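Local coordinates for amidohydrolase (Thermotoga maritima, PDB 3OOQ), which is a member of the amidohydrolase family that probably hydrolyses cyclic amide bonds, perhaps as an allantoinase, though its true substrate is uncertain, at residues Q167-R172 with A176-D181; M210-M215 with K219-R224; H228-I233 with Y256-V261; L234-I239 with F245-E250. All blocks are in the same frame, centred on the assembly; numbering follows the deposited sequence.

Contact 1. Residues Q167-R172 with A176-D181; sequences QTPSTR and AGVIRD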
loop_
_atom_site.group_PDB
_atom_site.type_symbol
_atom_site.label_atom_id
_atom_site.label_comp_id
_atom_site.label_asym_id
_atom_site.label_seq_id
_atom_site.Cartn_x
_atom_site.Cartn_y
_atom_site.Cartn_z
ATOM N N GLN F 167 -9.487 10.168 -8.476
ATOM C CA GLN F 167 -9.216 11.174 -9.497
ATOM C C GLN F 167 -10.545 11.771 -10.027
ATOM O O GLN F 167 -11.564 11.086 -10.022
ATOM C CB GLN F 167 -8.408 10.480 -10.598
ATOM C CG GLN F 167 -8.053 11.310 -11.802
ATOM C CD GLN F 167 -7.231 10.524 -12.827
ATOM O OE1 GLN F 167 -6.994 9.318 -12.670
ATOM N NE2 GLN F 167 -6.764 11.218 -13.854
ATOM N N THR F 168 -10.534 13.034 -10.455
ATOM C CA THR F 168 -11.707 13.671 -11.093
ATOM C C THR F 168 -11.997 12.890 -12.389
ATOM O O THR F 168 -11.077 12.655 -13.167
ATOM C CB THR F 168 -11.410 15.161 -11.406
ATOM O OG1 THR F 168 -10.850 15.778 -10.241
ATOM C CG2 THR F 168 -12.671 15.924 -11.830
ATOM N N PRO F 169 -13.251 12.457 -12.620
ATOM C CA PRO F 169 -14.468 12.655 -11.833
ATOM C C PRO F 169 -14.831 11.531 -10.865
ATOM O O PRO F 169 -14.680 10.354 -11.170
ATOM C CB PRO F 169 -15.550 12.737 -12.902
ATOM C CG PRO F 169 -15.070 11.693 -13.957
ATOM C CD PRO F 169 -13.548 11.885 -13.960
ATOM N N SER F 170 -15.365 11.920 -9.717
ATOM C CA SER F 170 -15.902 10.980 -8.749
ATOM C C SER F 170 -17.402 11.229 -8.576
ATOM O O SER F 170 -18.046 10.552 -7.790
ATOM C CB SER F 170 -15.175 11.133 -7.397
ATOM O OG SER F 170 -15.343 12.436 -6.848
ATOM N N THR F 171 -17.946 12.208 -9.306
ATOM C CA THR F 171 -19.366 12.567 -9.202
ATOM C C THR F 171 -19.901 12.865 -10.608
ATOM O O THR F 171 -19.130 13.148 -11.526
ATOM C CB THR F 171 -19.582 13.851 -8.343
ATOM O OG1 THR F 171 -18.931 14.954 -8.981
ATOM C CG2 THR F 171 -19.025 13.692 -6.903
ATOM N N ARG F 172 -21.216 12.840 -10.758
ATOM C CA ARG F 172 -21.855 13.336 -11.984
ATOM C C ARG F 172 -21.492 14.789 -12.303
ATOM O O ARG F 172 -21.318 15.123 -13.464
ATOM C CB ARG F 172 -23.384 13.156 -11.910
ATOM C CG ARG F 172 -23.834 11.703 -12.108
ATOM C CD ARG F 172 -25.371 11.579 -12.091
ATOM N NE ARG F 172 -25.808 10.230 -12.473
ATOM C CZ ARG F 172 -25.876 9.179 -11.655
ATOM N NH1 ARG F 172 -25.508 9.277 -10.379
ATOM N NH2 ARG F 172 -26.286 8.011 -12.128
ATOM N N ALA F 176 -19.540 15.812 -16.077
ATOM C CA ALA F 176 -19.962 16.925 -16.910
ATOM C C ALA F 176 -18.889 18.027 -16.968
ATOM O O ALA F 176 -18.622 18.586 -18.034
ATOM C CB ALA F 176 -21.309 17.498 -16.380
ATOM N N GLY F 177 -18.298 18.362 -15.825
ATOM C CA GLY F 177 -17.208 19.330 -15.823
ATOM C C GLY F 177 -16.043 18.933 -16.725
ATOM O O GLY F 177 -15.491 19.774 -17.444
ATOM N N VAL F 178 -15.670 17.656 -16.688
ATOM C CA VAL F 178 -14.553 17.147 -17.506
ATOM C C VAL F 178 -14.855 17.310 -19.009
ATOM O O VAL F 178 -14.002 17.741 -19.782
ATOM C CB VAL F 178 -14.235 15.670 -17.151
ATOM C CG1 VAL F 178 -13.337 15.014 -18.202
ATOM C CG2 VAL F 178 -13.573 15.588 -15.773
ATOM N N ILE F 179 -16.070 16.956 -19.413
ATOM C CA ILE F 179 -16.465 17.077 -20.808
ATOM C C ILE F 179 -16.561 18.561 -21.226
ATOM O O ILE F 179 -16.049 18.954 -22.277
ATOM C CB ILE F 179 -17.772 16.300 -21.068
ATOM C CG1 ILE F 179 -17.508 14.791 -20.843
ATOM C CG2 ILE F 179 -18.312 16.564 -22.507
ATOM C CD1 ILE F 179 -18.750 13.943 -20.642
ATOM N N ARG F 180 -17.176 19.383 -20.384
ATOM C CA ARG F 180 -17.233 20.823 -20.662
ATOM C C ARG F 180 -15.852 21.440 -20.812
ATOM O O ARG F 180 -15.612 22.292 -21.687
ATOM C CB ARG F 180 -17.918 21.562 -19.527
ATOM C CG ARG F 180 -19.346 21.815 -19.735
ATOM C CD ARG F 180 -19.828 23.085 -18.978
ATOM N NE ARG F 180 -21.249 23.085 -19.206
ATOM C CZ ARG F 180 -22.089 22.283 -18.565
ATOM N NH1 ARG F 180 -23.383 22.303 -18.866
ATOM N NH2 ARG F 180 -21.638 21.489 -17.592
ATOM N N ASP F 181 -14.956 21.043 -19.916
ATOM C CA ASP F 181 -13.611 21.560 -19.929
ATOM C C ASP F 181 -12.961 21.171 -21.263
ATOM O O ASP F 181 -12.322 22.004 -21.899
ATOM C CB ASP F 181 -12.832 21.013 -18.725
ATOM C CG ASP F 181 -11.416 21.480 -18.692
ATOM O OD1 ASP F 181 -11.182 22.630 -18.285
ATOM O OD2 ASP F 181 -10.521 20.700 -19.079
#
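Between Arg-172 and Ala-176 the backbone closes a turn at the start of helix 172-198: Ala-176 N donates to Arg-172 O over 3.2 Å, the N-H pointing almost straight at the oxygen (178°). The loop before that turn passes across the side of the helix, and the closest pair of alpha carbons there, Pro-169 CA and Val-178 CA, lie 7.2 Å apart. The peptide bond before Pro-169 is cis, which bends the loop at this point. One methyl group carries the apolar contact. Val-178 CG2 sits 4.1 Å from Thr-168 CG2 and also 4.1 Å from Pro-169 CD, the valine passing the threonine in the opposite direction and crossing the proline ring at roughly a right angle. Thr-168 CG2 lies opposite its own backbone N across the CA-CB bond (chi1 of OG1 -48°), which presents the methyl to the helix while OG1 serves another partner, Thr-84 of the second subunit. Pro-169 also rests on Tyr-162, and Val-178 on Val-87. The CA-CB bond of Arg-172 points away from residues 176-181; its guanidinium forms salt bridges with Asp-232 and with Asp-79 of the second subunit, so the helix start is bound up with the subunit interface. Thr-171 occupies the N-cap position, and its OG1 accepts a hydrogen bond from Gly-174 N, three residues on. Side-chain cap, an early i to i+4 bond and loop residues packed back on the first turns together are the features of a capped alpha-helix N terminus.

Contact 2. Residues M210-M215 with K219-R224; sequences MEVGEM and KKIPAR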
loop_
_atom_site.group_PDB
_atom_site.type_symbol
_atom_site.label_atom_id
_atom_site.label_comp_id
_atom_site.label_asym_id
_atom_site.label_seq_id
_atom_site.Cartn_x
_atom_site.Cartn_y
_atom_site.Cartn_z
HETATM N N MSE F 210 -7.290 17.442 -29.564
HETATM C CA MSE F 210 -8.042 18.614 -29.993
HETATM C C MSE F 210 -8.617 18.445 -31.398
HETATM O O MSE F 210 -9.718 18.929 -31.677
HETATM C CB MSE F 210 -7.165 19.874 -29.970
HETATM C CG MSE F 210 -6.628 20.296 -28.624
HETATM SE SE MSE F 210 -8.031 20.825 -27.350
HETATM C CE MSE F 210 -8.180 19.156 -26.424
ATOM N N GLU F 211 -7.871 17.774 -32.279
ATOM C CA GLU F 211 -8.312 17.559 -33.661
ATOM C C GLU F 211 -9.646 16.802 -33.755
ATOM O O GLU F 211 -10.509 17.199 -34.512
ATOM C CB GLU F 211 -7.216 16.883 -34.507
ATOM C CG GLU F 211 -6.042 17.806 -34.844
ATOM C CD GLU F 211 -6.386 18.839 -35.923
ATOM O OE1 GLU F 211 -5.829 19.951 -35.915
ATOM O OE2 GLU F 211 -7.230 18.538 -36.780
ATOM N N VAL F 212 -9.829 15.746 -32.968
ATOM C CA VAL F 212 -11.097 14.998 -32.956
ATOM C C VAL F 212 -12.231 15.827 -32.393
ATOM O O VAL F 212 -13.374 15.713 -32.848
ATOM C CB VAL F 212 -11.070 13.721 -32.056
ATOM C CG1 VAL F 212 -12.015 12.667 -32.646
ATOM C CG2 VAL F 212 -9.696 13.179 -31.906
ATOM N N GLY F 213 -11.930 16.619 -31.360
ATOM C CA GLY F 213 -12.942 17.491 -30.750
ATOM C C GLY F 213 -13.444 18.486 -31.775
ATOM O O GLY F 213 -14.650 18.775 -31.852
ATOM N N GLU F 214 -12.514 19.008 -32.571
ATOM C CA GLU F 214 -12.849 19.959 -33.634
ATOM C C GLU F 214 -13.779 19.297 -34.667
ATOM O O GLU F 214 -14.757 19.910 -35.129
ATOM C CB GLU F 214 -11.581 20.515 -34.286
ATOM C CG GLU F 214 -11.847 21.413 -35.507
ATOM C CD GLU F 214 -10.593 22.053 -36.096
ATOM O OE1 GLU F 214 -9.457 21.746 -35.664
ATOM O OE2 GLU F 214 -10.751 22.868 -37.012
HETATM N N MSE F 215 -13.494 18.039 -35.002
HETATM C CA MSE F 215 -14.359 17.280 -35.912
HETATM C C MSE F 215 -15.792 17.252 -35.419
HETATM O O MSE F 215 -16.716 17.499 -36.191
HETATM C CB MSE F 215 -13.858 15.858 -36.113
HETATM C CG MSE F 215 -12.667 15.764 -37.032
HETATM SE SE MSE F 215 -12.269 13.885 -37.332
HETATM C CE MSE F 215 -10.684 13.643 -36.152
ATOM N N LYS F 219 -19.245 19.335 -36.638
ATOM C CA LYS F 219 -20.301 18.382 -37.008
ATOM C C LYS F 219 -19.927 17.378 -38.105
ATOM O O LYS F 219 -20.804 16.845 -38.781
ATOM C CB LYS F 219 -21.604 19.102 -37.374
ATOM C CG LYS F 219 -22.182 19.914 -36.241
ATOM C CD LYS F 219 -23.561 20.406 -36.631
ATOM C CE LYS F 219 -24.153 21.295 -35.587
ATOM N NZ LYS F 219 -25.614 21.470 -35.807
ATOM N N LYS F 220 -18.637 17.097 -38.260
ATOM C CA LYS F 220 -18.211 16.069 -39.205
ATOM C C LYS F 220 -18.617 14.690 -38.700
ATOM O O LYS F 220 -18.951 13.814 -39.483
ATOM C CB LYS F 220 -16.706 16.137 -39.457
ATOM C CG LYS F 220 -16.261 17.407 -40.166
ATOM C CD LYS F 220 -14.732 17.466 -40.209
ATOM C CE LYS F 220 -14.217 18.664 -41.018
ATOM N NZ LYS F 220 -15.059 18.909 -42.243
ATOM N N ILE F 221 -18.600 14.504 -37.380
ATOM C CA ILE F 221 -19.041 13.242 -36.782
ATOM C C ILE F 221 -19.849 13.535 -35.530
ATOM O O ILE F 221 -19.639 14.576 -34.903
ATOM C CB ILE F 221 -17.844 12.295 -36.411
ATOM C CG1 ILE F 221 -16.809 13.012 -35.536
ATOM C CG2 ILE F 221 -17.231 11.673 -37.691
ATOM C CD1 ILE F 221 -15.661 12.101 -34.940
ATOM N N PRO F 222 -20.774 12.629 -35.168
ATOM C CA PRO F 222 -21.540 12.838 -33.948
ATOM C C PRO F 222 -20.792 12.427 -32.669
ATOM O O PRO F 222 -19.891 11.586 -32.709
ATOM C CB PRO F 222 -22.737 11.898 -34.122
ATOM C CG PRO F 222 -22.207 10.782 -35.000
ATOM C CD PRO F 222 -21.241 11.450 -35.931
ATOM N N ALA F 223 -21.216 13.019 -31.550
ATOM C CA ALA F 223 -20.959 12.475 -30.233
ATOM C C ALA F 223 -21.846 11.243 -30.038
ATOM O O ALA F 223 -23.044 11.254 -30.369
ATOM C CB ALA F 223 -21.262 13.512 -29.158
ATOM N N ARG F 224 -21.252 10.196 -29.485
ATOM C CA ARG F 224 -21.990 9.012 -29.127
ATOM C C ARG F 224 -21.981 8.948 -27.606
ATOM O O ARG F 224 -20.957 8.612 -27.006
ATOM C CB ARG F 224 -21.355 7.781 -29.790
ATOM C CG ARG F 224 -21.298 7.828 -31.346
ATOM C CD ARG F 224 -22.695 7.881 -31.999
ATOM N NE ARG F 224 -23.474 6.699 -31.603
ATOM C CZ ARG F 224 -23.581 5.575 -32.308
ATOM N NH1 ARG F 224 -23.005 5.466 -33.499
ATOM N NH2 ARG F 224 -24.264 4.547 -31.818
#
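Met-215, present as selenomethionine, meets both Lys-220 and Ile-221 where helix 208-217 ends. Its CG stands anti to its carbonyl carbon (chi1 -76°), and the two nearest carbons of the side chain are used separately: CB lies 4.1 Å from Ile-221 CG1, whereas CG lies 4.2 Å from Lys-220 CD. The lysine chain crosses the selenomethionine at about a right angle; it is extended through chi3 and bends only at chi4, and its CD, not NZ, is the atom that touches. Lys-220 CB also comes within 3.5 Å of Met-215 O. Ile-221 places CG1 between its backbone N and carbonyl carbon (chi1 53°), which turns this branch to the helix; its end, CD1, reaches Val-212 CG1 at 4.3 Å, one turn before Met-215. Further out, Met-215 touches Pro-147 of strand 143-153.

The backbone is tied by Lys-220 N to Met-215 O at 2.9 Å, with an N-H...O angle of 145°. Lys-219 has positive phi and is the C-prime residue of a Schellman motif, whose second bond runs from Lys-219 N to Val-216 O. The chain thereby reverses out of the helix and enters strand 223-227. Chemically, the contact is divided: one peptide hydrogen bond satisfies a carbonyl at the helix end, while apolar branches of Val-212, Met-215 and Ile-221 pack beside it, where Val-212 and Ile-221 are buried, and the exposed lysines are likely to keep their charges in solvent.

Contact 3. Residues H228-I233 with Y256-V261; sequences HRADDI and YKISKV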
loop_
_atom_site.group_PDB
_atom_site.type_symbol
_atom_site.label_atom_id
_atom_site.label_comp_id
_atom_site.label_asym_id
_atom_site.label_seq_id
_atom_site.Cartn_x
_atom_site.Cartn_y
_atom_site.Cartn_z
ATOM N N HIS F 228 -27.799 6.294 -19.034
ATOM C CA HIS F 228 -28.896 5.416 -18.635
ATOM C C HIS F 228 -29.992 6.197 -17.943
ATOM O O HIS F 228 -31.118 6.222 -18.417
ATOM C CB HIS F 228 -28.389 4.283 -17.721
ATOM C CG HIS F 228 -27.490 3.308 -18.409
ATOM N ND1 HIS F 228 -27.959 2.364 -19.299
ATOM C CD2 HIS F 228 -26.145 3.130 -18.345
ATOM C CE1 HIS F 228 -26.945 1.644 -19.753
ATOM N NE2 HIS F 228 -25.833 2.091 -19.193
ATOM N N ARG F 229 -29.657 6.824 -16.812
ATOM C CA ARG F 229 -30.638 7.545 -16.016
ATOM C C ARG F 229 -31.133 8.795 -16.762
ATOM O O ARG F 229 -30.375 9.421 -17.491
ATOM C CB ARG F 229 -30.054 7.886 -14.637
ATOM C CG ARG F 229 -31.106 8.008 -13.539
ATOM C CD ARG F 229 -30.458 8.105 -12.156
ATOM N NE ARG F 229 -29.755 9.375 -12.003
ATOM C CZ ARG F 229 -29.074 9.748 -10.925
ATOM N NH1 ARG F 229 -28.989 8.936 -9.866
ATOM N NH2 ARG F 229 -28.477 10.941 -10.902
ATOM N N ALA F 230 -32.411 9.141 -16.602
ATOM C CA ALA F 230 -33.024 10.215 -17.406
ATOM C C ALA F 230 -32.244 11.540 -17.309
ATOM O O ALA F 230 -32.050 12.230 -18.323
ATOM C CB ALA F 230 -34.528 10.425 -17.018
ATOM N N ASP F 231 -31.801 11.880 -16.099
ATOM C CA ASP F 231 -31.038 13.110 -15.887
ATOM C C ASP F 231 -29.689 13.139 -16.627
ATOM O O ASP F 231 -29.285 14.199 -17.105
ATOM C CB ASP F 231 -30.859 13.447 -14.386
ATOM C CG ASP F 231 -30.135 12.345 -13.599
ATOM O OD1 ASP F 231 -30.333 11.160 -13.883
ATOM O OD2 ASP F 231 -29.358 12.663 -12.681
ATOM N N ASP F 232 -29.006 11.992 -16.707
ATOM C CA ASP F 232 -27.741 11.908 -17.458
ATOM C C ASP F 232 -27.959 12.071 -18.952
ATOM O O ASP F 232 -27.124 12.677 -19.620
ATOM C CB ASP F 232 -27.014 10.586 -17.221
ATOM C CG ASP F 232 -26.427 10.480 -15.818
ATOM O OD1 ASP F 232 -25.815 11.461 -15.338
ATOM O OD2 ASP F 232 -26.640 9.421 -15.195
ATOM N N ILE F 233 -29.052 11.508 -19.479
ATOM C CA ILE F 233 -29.438 11.735 -20.885
ATOM C C ILE F 233 -29.644 13.225 -21.154
ATOM O O ILE F 233 -29.148 13.766 -22.132
ATOM C CB ILE F 233 -30.720 10.939 -21.281
ATOM C CG1 ILE F 233 -30.539 9.424 -21.080
ATOM C CG2 ILE F 233 -31.102 11.215 -22.732
ATOM C CD1 ILE F 233 -31.887 8.643 -20.953
ATOM N N TYR F 256 -37.424 6.514 -22.272
ATOM C CA TYR F 256 -38.873 6.436 -22.343
ATOM C C TYR F 256 -39.566 7.435 -21.407
ATOM O O TYR F 256 -40.697 7.854 -21.665
ATOM C CB TYR F 256 -39.357 5.000 -22.107
ATOM C CG TYR F 256 -39.243 4.496 -20.678
ATOM C CD1 TYR F 256 -40.244 4.763 -19.733
ATOM C CD2 TYR F 256 -38.148 3.722 -20.280
ATOM C CE1 TYR F 256 -40.139 4.286 -18.418
ATOM C CE2 TYR F 256 -38.039 3.236 -18.974
ATOM C CZ TYR F 256 -39.030 3.523 -18.051
ATOM O OH TYR F 256 -38.916 3.026 -16.763
ATOM N N LYS F 257 -38.886 7.833 -20.335
ATOM C CA LYS F 257 -39.444 8.813 -19.421
ATOM C C LYS F 257 -39.413 10.215 -20.028
ATOM O O LYS F 257 -40.145 11.084 -19.601
ATOM C CB LYS F 257 -38.710 8.787 -18.074
ATOM C CG LYS F 257 -38.711 7.431 -17.392
ATOM C CD LYS F 257 -37.930 7.445 -16.090
ATOM C CE LYS F 257 -38.133 6.137 -15.347
ATOM N NZ LYS F 257 -37.332 6.068 -14.086
ATOM N N ILE F 258 -38.587 10.437 -21.039
ATOM C CA ILE F 258 -38.469 11.772 -21.626
ATOM C C ILE F 258 -38.564 11.710 -23.138
ATOM O O ILE F 258 -37.961 12.519 -23.851
ATOM C CB ILE F 258 -37.141 12.454 -21.194
ATOM C CG1 ILE F 258 -35.952 11.564 -21.561
ATOM C CG2 ILE F 258 -37.169 12.756 -19.683
ATOM C CD1 ILE F 258 -34.591 12.259 -21.563
ATOM N N SER F 259 -39.345 10.754 -23.623
ATOM C CA SER F 259 -39.419 10.461 -25.054
ATOM C C SER F 259 -39.934 11.637 -25.902
ATOM O O SER F 259 -39.487 11.831 -27.034
ATOM C CB SER F 259 -40.252 9.201 -25.300
ATOM O OG SER F 259 -41.477 9.260 -24.594
ATOM N N LYS F 260 -40.853 12.425 -25.349
ATOM C CA LYS F 260 -41.401 13.581 -26.071
ATOM C C LYS F 260 -40.293 14.546 -26.432
ATOM O O LYS F 260 -40.207 14.999 -27.576
ATOM C CB LYS F 260 -42.493 14.287 -25.257
ATOM C CG LYS F 260 -43.929 13.779 -25.525
ATOM C CD LYS F 260 -44.080 12.248 -25.391
ATOM C CE LYS F 260 -45.489 11.867 -24.906
ATOM N NZ LYS F 260 -46.546 12.235 -25.900
ATOM N N VAL F 261 -39.406 14.803 -25.473
ATOM C CA VAL F 261 -38.272 15.681 -25.715
ATOM C C VAL F 261 -37.336 15.132 -26.779
ATOM O O VAL F 261 -36.911 15.873 -27.664
ATOM C CB VAL F 261 -37.499 15.995 -24.405
ATOM C CG1 VAL F 261 -36.417 17.019 -24.663
ATOM C CG2 VAL F 261 -38.470 16.535 -23.375
#
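Asp-231 OD2 takes the shortest polar bond here, 2.6 Å from Arg-229 NH2, while Arg-229 NE reaches Asp-231 OD1 at 2.7 Å. The arginine thus grips the carboxylate side-on with two nitrogens, one for each oxygen. OD2 uses its syn lone pair, and OD1 lies at the guanidinium edge, in its plane; two bonds fix the rotation of both flat groups. This salt bridge stays within residues 228-233, beside the N-cap position that Arg-229 occupies. Arg-172 lies close to the same guanidinium and is itself paired with Asp-232, so neighbouring carboxylates probably offset the crowding of positive charge.

Across to residues 256-261 the contact is wholly apolar and centres on Ile-258. Its CD1 approaches Ile-233 CG2 at 3.8 Å and Ile-233 CB at 4.1 Å, the two side chains crossing at a slant. Holding CG1 between its backbone N and carbonyl carbon (chi1 56°), Ile-258 sends this longer branch to Ile-233, and its other branch, CG2, lies 4.4 Å from Ala-230 CB. The same CD1 is 4.1 Å from Ala-230 O, which places it against the first helical turn. Ala-230 N, at the start of that turn, is hydrogen-bonded by Glu-254 OE1. Isoleucine branches filling the space between the N-terminal turns of helices 230-243 and 259-264 are consistent with neighbouring outer helices of the TIM barrel to which the amidohydrolase family belongs.

Contact 4. Residues L234-I239 with F245-E250; sequences LTAIRI and FNLVIE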
loop_
_atom_site.group_PDB
_atom_site.type_symbol
_atom_site.label_atom_id
_atom_site.label_comp_id
_atom_site.label_asym_id
_atom_site.label_seq_id
_atom_site.Cartn_x
_atom_site.Cartn_y
_atom_site.Cartn_z
ATOM N N LEU F 234 -30.346 13.901 -20.259
ATOM C CA LEU F 234 -30.636 15.334 -20.426
ATOM C C LEU F 234 -29.365 16.174 -20.292
ATOM O O LEU F 234 -29.204 17.146 -21.001
ATOM C CB LEU F 234 -31.698 15.800 -19.427
ATOM C CG LEU F 234 -33.089 15.192 -19.630
ATOM C CD1 LEU F 234 -33.910 15.348 -18.349
ATOM C CD2 LEU F 234 -33.812 15.848 -20.811
ATOM N N THR F 235 -28.460 15.766 -19.405
ATOM C CA THR F 235 -27.156 16.438 -19.267
ATOM C C THR F 235 -26.363 16.307 -20.567
ATOM O O THR F 235 -25.780 17.272 -21.049
ATOM C CB THR F 235 -26.328 15.830 -18.088
ATOM O OG1 THR F 235 -26.998 16.095 -16.863
ATOM C CG2 THR F 235 -24.921 16.444 -18.000
ATOM N N ALA F 236 -26.332 15.097 -21.126
ATOM C CA ALA F 236 -25.670 14.875 -22.407
ATOM C C ALA F 236 -26.220 15.838 -23.479
ATOM O O ALA F 236 -25.456 16.479 -24.216
ATOM C CB ALA F 236 -25.841 13.428 -22.830
ATOM N N ILE F 237 -27.545 15.976 -23.533
ATOM C CA ILE F 237 -28.189 16.912 -24.487
ATOM C C ILE F 237 -27.804 18.382 -24.183
ATOM O O ILE F 237 -27.475 19.155 -25.107
ATOM C CB ILE F 237 -29.739 16.714 -24.519
ATOM C CG1 ILE F 237 -30.085 15.294 -25.000
ATOM C CG2 ILE F 237 -30.441 17.750 -25.439
ATOM C CD1 ILE F 237 -31.500 14.862 -24.621
ATOM N N ARG F 238 -27.809 18.759 -22.901
ATOM C CA ARG F 238 -27.452 20.134 -22.523
ATOM C C ARG F 238 -26.066 20.488 -23.014
ATOM O O ARG F 238 -25.847 21.577 -23.541
ATOM C CB ARG F 238 -27.519 20.365 -21.014
ATOM C CG ARG F 238 -28.888 20.691 -20.502
ATOM C CD ARG F 238 -28.841 21.338 -19.094
ATOM N NE ARG F 238 -28.021 20.622 -18.105
ATOM C CZ ARG F 238 -28.350 19.482 -17.507
ATOM N NH1 ARG F 238 -29.496 18.859 -17.792
ATOM N NH2 ARG F 238 -27.516 18.950 -16.609
ATOM N N ILE F 239 -25.137 19.559 -22.851
ATOM C CA ILE F 239 -23.772 19.808 -23.302
ATOM C C ILE F 239 -23.684 19.884 -24.832
ATOM O O ILE F 239 -23.008 20.754 -25.371
ATOM C CB ILE F 239 -22.792 18.777 -22.713
ATOM C CG1 ILE F 239 -22.622 19.077 -21.203
ATOM C CG2 ILE F 239 -21.451 18.834 -23.452
ATOM C CD1 ILE F 239 -22.041 17.948 -20.395
ATOM N N PHE F 245 -23.002 20.557 -31.050
ATOM C CA PHE F 245 -22.656 19.344 -31.797
ATOM C C PHE F 245 -23.809 18.337 -31.919
ATOM O O PHE F 245 -24.797 18.413 -31.180
ATOM C CB PHE F 245 -21.344 18.702 -31.300
ATOM C CG PHE F 245 -21.325 18.328 -29.823
ATOM C CD1 PHE F 245 -21.898 17.140 -29.373
ATOM C CD2 PHE F 245 -20.653 19.123 -28.900
ATOM C CE1 PHE F 245 -21.820 16.770 -28.044
ATOM C CE2 PHE F 245 -20.576 18.750 -27.555
ATOM C CZ PHE F 245 -21.158 17.577 -27.134
ATOM N N ASN F 246 -23.685 17.417 -32.876
ATOM C CA ASN F 246 -24.651 16.333 -33.048
ATOM C C ASN F 246 -24.426 15.215 -32.065
ATOM O O ASN F 246 -23.285 14.889 -31.755
ATOM C CB ASN F 246 -24.581 15.760 -34.465
ATOM C CG ASN F 246 -24.986 16.776 -35.515
ATOM O OD1 ASN F 246 -25.884 17.541 -35.284
ATOM N ND2 ASN F 246 -24.303 16.790 -36.654
ATOM N N LEU F 247 -25.515 14.609 -31.606
ATOM C CA LEU F 247 -25.402 13.499 -30.673
ATOM C C LEU F 247 -26.299 12.337 -30.992
ATOM O O LEU F 247 -27.343 12.478 -31.633
ATOM C CB LEU F 247 -25.637 13.951 -29.210
ATOM C CG LEU F 247 -27.055 14.055 -28.619
ATOM C CD1 LEU F 247 -27.067 13.835 -27.131
ATOM C CD2 LEU F 247 -27.650 15.416 -28.917
ATOM N N VAL F 248 -25.871 11.185 -30.504
ATOM C CA VAL F 248 -26.678 9.995 -30.402
ATOM C C VAL F 248 -26.606 9.589 -28.929
ATOM O O VAL F 248 -25.555 9.680 -28.303
ATOM C CB VAL F 248 -26.094 8.855 -31.304
ATOM C CG1 VAL F 248 -26.866 7.573 -31.151
ATOM C CG2 VAL F 248 -26.059 9.283 -32.801
ATOM N N ILE F 249 -27.725 9.155 -28.370
ATOM C CA ILE F 249 -27.732 8.612 -27.019
ATOM C C ILE F 249 -27.535 7.097 -27.081
ATOM O O ILE F 249 -28.256 6.416 -27.825
ATOM C CB ILE F 249 -29.060 8.924 -26.322
ATOM C CG1 ILE F 249 -29.269 10.446 -26.169
ATOM C CG2 ILE F 249 -29.138 8.216 -24.985
ATOM C CD1 ILE F 249 -28.357 11.105 -25.094
ATOM N N GLU F 250 -26.554 6.581 -26.337
ATOM C CA GLU F 250 -26.306 5.140 -26.265
ATOM C C GLU F 250 -26.985 4.557 -25.035
ATOM O O GLU F 250 -26.898 5.130 -23.945
ATOM C CB GLU F 250 -24.805 4.816 -26.191
ATOM C CG GLU F 250 -23.889 5.635 -27.065
ATOM C CD GLU F 250 -24.284 5.609 -28.535
ATOM O OE1 GLU F 250 -24.202 6.685 -29.159
ATOM O OE2 GLU F 250 -24.682 4.531 -29.058
#
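Ile-237 and Leu-247 meet across the second half of a beta-alpha-beta unit, made of strand 223-227, helix 230-243 and strand 247-249. The helix and strand segments run antiparallel, with an axis angle of 177° and a closest approach of 9.6 Å, a separation bridged by side chains.

Aliphatic packing joins the middle of the two segments. Leu-247 CD1 lies 4.0 Å from Ile-237 CG1, the side chains crossing at about a right angle. The same methyl is 4.5 Å from Ala-236 CB. Leu-247 CG sits between its backbone N and carbonyl carbon: chi1 85° turns CG to the helix side and chi2 152° then sets CD1 against it. Two residues along the strand, Ile-249 CD1 comes to Ala-236 CB at 4.1 Å, so the alanine methyl meets alternate strand residues, Leu-247 and Ile-249.

Aromatic packing closes the other end. Phe-245 and Ile-239 lie side by side and point the same way, with the ring also meeting Phe-183 and Ala-223. With a leucine in place of Phe-245, the outer part of the ring would be gone and Ile-239 would probably be left with a gap beside its CG2 methyl.

Polar bonding between the segments is absent; instead Val-248 pairs its backbone with Ala-223 and Met-225 of the adjoining strand. At the aromatic end, Phe-245 CZ stands 3.9 Å from Ile-239 CG2, and CE2 lies 3.8 Å from Ile-239 O.

Overall arrangement
From the N terminus, contact 1 closes the short turn into helix 172-198, and contact 2 then closes the reversal from helix 208-217 into strand 223-227. Contact 3 spans a longer loop, residues 228-261, and contact 4 falls wholly within it, returning helix 230-243 to strand 247-249; none of the four cross. Contacts 3 and 4 share helix 230-243, their centres about 11 Å apart. Strands 223-227 and 247-249 are sheet neighbours, joining contact 2 to contact 4 through the Arg-224 to Glu-250 salt bridge. Contact 1 packs against helix 230-243 through Ala-176 and Ile-179, which touch Thr-235 and Ile-239. Contacts 1, 3 and 4 also touch the second subunit.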